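Local structure of water-soluble chlorophyll protein (Brassicaceae, 5HPZ) at residues K107-I111 with Q156-T160; T143-I147 with A164-F168. The protein binds chlorophyll as a water-soluble assembly of four chains and belongs to the Kunitz-type protease inhibitor family. All coordinates share one frame; numbering follows the deposited sequence.

Contact 1 (K107-I111 with Q156-T160)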
ATOM      1  N   LYS A 107      -4.065   1.337  26.242  1.00 41.84           N
ATOM      2  CA  LYS A 107      -4.307   1.999  27.518  1.00 43.72           C
ATOM      3  C   LYS A 107      -4.610   3.465  27.297  1.00 42.64           C
ATOM      4  O   LYS A 107      -5.456   4.017  27.973  1.00 42.76           O
ATOM      5  CB  LYS A 107      -3.114   1.859  28.485  1.00 52.41           C
ATOM      6  CG  LYS A 107      -3.126   0.606  29.344  1.00 50.22           C
ATOM      7  N   GLU A 108      -3.923   4.104  26.350  1.00 38.43           N
ATOM      8  CA  GLU A 108      -4.307   5.450  25.868  1.00 37.45           C
ATOM      9  C   GLU A 108      -4.977   5.230  24.515  1.00 36.41           C
ATOM     10  O   GLU A 108      -4.307   5.017  23.534  1.00 30.21           O
ATOM     11  CB  GLU A 108      -3.050   6.332  25.703  1.00 37.92           C
ATOM     12  CG  GLU A 108      -2.355   6.698  27.022  1.00 41.56           C
ATOM     13  CD  GLU A 108      -1.250   7.738  26.843  1.00 45.41           C
ATOM     14  OE1 GLU A 108      -0.434   7.604  25.905  1.00 48.56           O
ATOM     15  OE2 GLU A 108      -1.171   8.679  27.642  1.00 40.99           O
ATOM     16  N   PRO A 109      -6.298   5.218  24.461  1.00 33.51           N
ATOM     17  CA  PRO A 109      -6.819   4.619  23.250  1.00 31.29           C
ATOM     18  C   PRO A 109      -6.789   5.571  22.071  1.00 28.93           C
ATOM     19  O   PRO A 109      -6.951   6.812  22.212  1.00 27.74           O
ATOM     20  CB  PRO A 109      -8.256   4.281  23.640  1.00 34.46           C
ATOM     21  CG  PRO A 109      -8.606   5.324  24.650  1.00 35.78           C
ATOM     22  CD  PRO A 109      -7.355   5.513  25.446  1.00 33.20           C
ATOM     23  N   ALA A 110      -6.646   4.998  20.903  1.00 26.92           N
ATOM     24  CA  ALA A 110      -6.585   5.812  19.715  1.00 27.85           C
ATOM     25  C   ALA A 110      -7.944   6.518  19.503  1.00 31.00           C
ATOM     26  O   ALA A 110      -8.972   6.010  19.877  1.00 27.57           O
ATOM     27  CB  ALA A 110      -6.253   4.951  18.548  1.00 28.50           C
ATOM     28  N   ILE A 111      -7.927   7.688  18.887  1.00 29.83           N
ATOM     29  CA  ILE A 111      -9.146   8.284  18.377  1.00 28.87           C
ATOM     30  C   ILE A 111      -9.334   7.731  16.950  1.00 29.97           C
ATOM     31  O   ILE A 111      -8.432   7.822  16.106  1.00 27.25           O
ATOM     32  CB  ILE A 111      -9.053   9.822  18.292  1.00 30.13           C
ATOM     33  CG1 ILE A 111      -8.590  10.439  19.622  1.00 30.49           C
ATOM     34  CG2 ILE A 111     -10.428  10.425  17.924  1.00 29.76           C
ATOM     35  CD1 ILE A 111      -9.470  10.116  20.800  1.00 31.12           C
ATOM     36  N   GLN A 156      -0.207  11.108  16.144  1.00 26.40           N
ATOM     37  CA  GLN A 156      -1.458  10.389  16.033  1.00 27.76           C
ATOM     38  C   GLN A 156      -2.320  10.732  17.231  1.00 29.44           C
ATOM     39  O   GLN A 156      -1.799  10.771  18.368  1.00 25.47           O
ATOM     40  CB  GLN A 156      -1.161   8.921  16.032  1.00 27.17           C
ATOM     41  CG  GLN A 156      -2.397   8.115  16.126  1.00 31.86           C
ATOM     42  CD  GLN A 156      -2.125   6.671  16.355  1.00 33.63           C
ATOM     43  OE1 GLN A 156      -1.042   6.170  16.104  1.00 33.43           O
ATOM     44  NE2 GLN A 156      -3.135   5.980  16.842  1.00 43.38           N
ATOM     45  N   LEU A 157      -3.629  10.915  17.014  1.00 26.09           N
ATOM     46  CA  LEU A 157      -4.511  11.291  18.089  1.00 25.15           C
ATOM     47  C   LEU A 157      -4.839  10.136  18.922  1.00 23.50           C
ATOM     48  O   LEU A 157      -5.236   9.099  18.409  1.00 29.19           O
ATOM     49  CB  LEU A 157      -5.819  11.912  17.610  1.00 25.82           C
ATOM     50  CG  LEU A 157      -5.791  13.411  17.396  1.00 25.99           C
ATOM     51  CD1 LEU A 157      -4.781  13.817  16.303  1.00 29.72           C
ATOM     52  CD2 LEU A 157      -7.171  13.899  17.064  1.00 25.91           C
ATOM     53  N   ILE A 158      -4.729  10.351  20.239  1.00 26.37           N
ATOM     54  CA  ILE A 158      -5.226   9.444  21.268  1.00 26.20           C
ATOM     55  C   ILE A 158      -5.983  10.191  22.363  1.00 28.01           C
ATOM     56  O   ILE A 158      -5.974  11.409  22.427  1.00 32.31           O
ATOM     57  CB  ILE A 158      -4.072   8.723  21.941  1.00 31.69           C
ATOM     58  CG1 ILE A 158      -3.171   9.762  22.613  1.00 33.42           C
ATOM     59  CG2 ILE A 158      -3.360   7.831  20.924  1.00 32.14           C
ATOM     60  CD1 ILE A 158      -1.810   9.241  22.969  1.00 39.25           C
ATOM     61  N   ALA A 159      -6.701   9.466  23.209  1.00 29.95           N
ATOM     62  CA  ALA A 159      -7.245  10.024  24.434  1.00 31.75           C
ATOM     63  C   ALA A 159      -6.338   9.687  25.624  1.00 34.22           C
ATOM     64  O   ALA A 159      -5.946   8.551  25.830  1.00 32.63           O
ATOM     65  CB  ALA A 159      -8.680   9.544  24.712  1.00 30.42           C
ATOM     66  N   THR A 160      -6.042  10.701  26.426  1.00 32.99           N
ATOM     67  CA  THR A 160      -5.050  10.557  27.469  1.00 35.89           C
ATOM     68  C   THR A 160      -5.399  11.497  28.610  1.00 36.51           C
ATOM     69  O   THR A 160      -6.007  12.549  28.401  1.00 41.62           O
ATOM     70  CB  THR A 160      -3.662  10.939  26.926  1.00 38.16           C
ATOM     71  OG1 THR A 160      -2.672  10.698  27.914  1.00 39.87           O
ATOM     72  CG2 THR A 160      -3.580  12.396  26.549  1.00 36.97           C
TER
HETATM   73  O   HOH W   1      -5.694   7.859  15.957  1.00 23.47           O
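Ala110 and Ile158 form a single antiparallel bridge in the beta-trefoil fold of the Kunitz family. It joins the end of the loop before strand 111-113 to strand 155-160. The two form a non-hydrogen-bonded pair, their CA atoms 4.2 Å apart, with one backbone bond on each side. Ala159 N donates to Pro109 O at 2.8 Å. Ile111 N donates to Leu157 O at 3.1 Å. A water also binds Leu157 O, and it links this oxygen to Ile111 O and to Gln156 NE2.

The side chain of Ile111 runs along the strand. Its CG1 packs on CB of Leu157 at 3.7 Å, and its CD1 reaches on to CB of Ala159. Val99 and Ile45 also touch Ile111. Gln156 is extended, which brings its NE2 to 3.7 Å from CB of Ala110.

At the other end Glu108 and Thr160 lie side by side. OG1 of Thr160 swings opposite its own backbone N (chi1 -175°) and donates to OE2 of Glu108 at 2.5 Å. It meets the carboxylate from above, 47° out of its plane. OE1 of Glu108 lies 3.6 Å from CD1 of Ile158 and is salt-bridged to Lys165. OG1 of Thr160 also binds the backbone N of Asp162. Both carboxylate oxygens are thus held, which should limit rotation of the group, and the nearby lysine would probably favour its ionised form.

Contact 2 (T143-I147 with A164-F168)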
ATOM      1  N   THR A 143      -8.422  13.671  27.617  1.00 32.65           N
ATOM      2  CA  THR A 143      -8.223  14.752  26.727  1.00 31.11           C
ATOM      3  C   THR A 143      -7.607  14.217  25.469  1.00 28.85           C
ATOM      4  O   THR A 143      -6.849  13.233  25.499  1.00 30.26           O
ATOM      5  CB  THR A 143      -7.270  15.743  27.385  1.00 36.01           C
ATOM      6  OG1 THR A 143      -7.898  16.168  28.576  1.00 34.14           O
ATOM      7  CG2 THR A 143      -7.005  16.951  26.505  1.00 36.08           C
ATOM      8  N   VAL A 144      -7.928  14.838  24.343  1.00 27.53           N
ATOM      9  CA  VAL A 144      -7.309  14.403  23.133  1.00 24.84           C
ATOM     10  C   VAL A 144      -5.818  14.861  23.174  1.00 25.72           C
ATOM     11  O   VAL A 144      -5.514  16.067  23.302  1.00 27.91           O
ATOM     12  CB  VAL A 144      -8.058  14.963  21.908  1.00 27.15           C
ATOM     13  CG1 VAL A 144      -7.272  14.709  20.644  1.00 23.84           C
ATOM     14  CG2 VAL A 144      -9.450  14.336  21.844  1.00 29.19           C
ATOM     15  N   GLY A 145      -4.903  13.920  23.087  1.00 26.89           N
ATOM     16  CA  GLY A 145      -3.486  14.273  22.872  1.00 28.78           C
ATOM     17  C   GLY A 145      -2.897  13.565  21.670  1.00 28.97           C
ATOM     18  O   GLY A 145      -3.631  12.981  20.873  1.00 28.98           O
ATOM     19  N   THR A 146      -1.570  13.564  21.566  1.00 25.72           N
ATOM     20  CA  THR A 146      -0.904  12.755  20.543  1.00 28.86           C
ATOM     21  C   THR A 146       0.268  11.960  21.092  1.00 31.15           C
ATOM     22  O   THR A 146       0.799  12.277  22.191  1.00 27.87           O
ATOM     23  CB  THR A 146      -0.424  13.648  19.365  1.00 30.42           C
ATOM     24  OG1 THR A 146       0.604  14.520  19.812  1.00 28.80           O
ATOM     25  CG2 THR A 146      -1.570  14.519  18.809  1.00 31.57           C
ATOM     26  N   ILE A 147       0.596  10.904  20.348  1.00 28.81           N
ATOM     27  CA  ILE A 147       1.870  10.255  20.386  1.00 30.20           C
ATOM     28  C   ILE A 147       2.404  10.201  18.963  1.00 32.54           C
ATOM     29  O   ILE A 147       1.610  10.339  18.025  1.00 29.51           O
ATOM     30  CB  ILE A 147       1.781   8.791  20.841  1.00 30.39           C
ATOM     31  CG1 ILE A 147       0.721   8.049  20.042  1.00 33.13           C
ATOM     32  CG2 ILE A 147       1.587   8.741  22.360  1.00 35.18           C
ATOM     33  CD1 ILE A 147       0.601   6.602  20.400  1.00 39.03           C
ATOM     34  N   ALA A 164       0.870  16.549  29.700  1.00 35.21           N
ATOM     35  CA  ALA A 164       1.956  16.944  28.804  1.00 35.13           C
ATOM     36  C   ALA A 164       1.657  16.513  27.319  1.00 33.95           C
ATOM     37  O   ALA A 164       2.334  16.939  26.378  1.00 31.69           O
ATOM     38  CB  ALA A 164       3.253  16.336  29.277  1.00 36.58           C
ATOM     39  N   LYS A 165       0.641  15.670  27.117  1.00 32.00           N
ATOM     40  CA  LYS A 165       0.340  15.202  25.792  1.00 31.56           C
ATOM     41  C   LYS A 165      -0.807  15.920  25.101  1.00 33.12           C
ATOM     42  O   LYS A 165      -1.108  15.613  23.939  1.00 30.32           O
ATOM     43  CB  LYS A 165       0.073  13.729  25.798  1.00 31.57           C
ATOM     44  CG  LYS A 165       1.313  12.914  26.058  1.00 32.14           C
ATOM     45  CD  LYS A 165       0.922  11.481  25.891  1.00 34.61           C
ATOM     46  CE  LYS A 165       2.062  10.615  26.350  1.00 34.94           C
ATOM     47  NZ  LYS A 165       1.522   9.375  26.916  1.00 38.83           N
ATOM     48  N   THR A 166      -1.421  16.883  25.773  1.00 34.77           N
ATOM     49  CA  THR A 166      -2.580  17.586  25.199  1.00 32.88           C
ATOM     50  C   THR A 166      -2.273  18.200  23.835  1.00 30.48           C
ATOM     51  O   THR A 166      -1.191  18.733  23.610  1.00 27.61           O
ATOM     52  CB  THR A 166      -3.039  18.647  26.170  1.00 32.14           C
ATOM     53  OG1 THR A 166      -3.489  17.953  27.339  1.00 32.26           O
ATOM     54  CG2 THR A 166      -4.207  19.485  25.596  1.00 32.35           C
ATOM     55  N   LEU A 167      -3.221  18.054  22.923  1.00 31.50           N
ATOM     56  CA  LEU A 167      -3.142  18.654  21.596  1.00 28.41           C
ATOM     57  C   LEU A 167      -3.884  19.963  21.598  1.00 30.98           C
ATOM     58  O   LEU A 167      -5.101  19.973  21.784  1.00 30.72           O
ATOM     59  CB  LEU A 167      -3.748  17.710  20.553  1.00 26.93           C
ATOM     60  CG  LEU A 167      -3.714  18.316  19.128  1.00 29.06           C
ATOM     61  CD1 LEU A 167      -2.281  18.528  18.638  1.00 29.80           C
ATOM     62  CD2 LEU A 167      -4.469  17.330  18.236  1.00 33.35           C
ATOM     63  N   PHE A 168      -3.160  21.056  21.367  1.00 27.60           N
ATOM     64  CA  PHE A 168      -3.755  22.370  21.281  1.00 31.43           C
ATOM     65  C   PHE A 168      -4.044  22.724  19.826  1.00 25.62           C
ATOM     66  O   PHE A 168      -3.161  22.584  18.960  1.00 31.01           O
ATOM     67  CB  PHE A 168      -2.853  23.400  21.991  1.00 32.53           C
ATOM     68  CG  PHE A 168      -2.675  23.100  23.455  1.00 35.80           C
ATOM     69  CD1 PHE A 168      -3.724  23.280  24.341  1.00 36.06           C
ATOM     70  CD2 PHE A 168      -1.471  22.590  23.942  1.00 38.41           C
ATOM     71  CE1 PHE A 168      -3.574  22.984  25.686  1.00 41.87           C
ATOM     72  CE2 PHE A 168      -1.332  22.274  25.287  1.00 38.70           C
ATOM     73  CZ  PHE A 168      -2.373  22.485  26.158  1.00 38.37           C
TER
HETATM   74  O   HOH W   2      -7.028  18.385  22.594  1.00 30.55           O
HETATM   75  O   HOH W   3      -0.044  16.514  21.308  1.00 41.51           O
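Gly145 and Thr166 pair through a single antiparallel bridge of the non-hydrogen-bonded kind, flanked by Leu167 N to Val144 O (3.1 Å) and Thr146 N to Lys165 O (3.2 Å). Gly145 has no side chain, and the backbones come very close there: its CA is 2.9 Å from Lys165 O.

Leu167 points at the strand. Its CB sits 3.7 Å from Val144 O, and both its methyls, CD1 and CD2, touch CG2 of Thr146.

In the beta-trefoil, strand 142-148 pairs with strands 135-139 and 155-160. Here it also takes up the turn that leads from strand 155-160 to strand 169-173. On the Thr143 side of the bridge, CG2 of Thr143 meets OG1 of Thr166 at 3.7 Å. That methyl lies opposite the backbone N of Thr143, whose own OG1 is turned beside it (chi1 -60°).

The aliphatic part of Lys165 passes over the backbone oxygen of Thr146, with CD 3.8 Å from Thr146 O. Its NZ goes on to a salt bridge with Glu108. One water joins OG1 of Thr146 to Lys165 O. A second sits between the backbone oxygens of Val144 and Leu167, 2.6 Å from Leu167 O.

Overall arrangement
From the N terminus, the chain reaches segment 107-111 first, then 143-147, 156-160 and 164-168. Contact 1 closes a loop of 44 residues, and contact 2 a loop of 16. The segments alternate, so the two loops cross. Strands 142-148 and 155-160 follow each other in the chain and are antiparallel neighbours in one sheet. Probable backbone bonds Gln156 N to Ile147 O and Thr143 N to Thr160 O join the contacts directly, and Ile158 packs on Ile147. Contact 1 ties strand 155-160 to the approach to strand 111-113. Contact 2 ties strand 142-148 to the lead-in to strand 169-173.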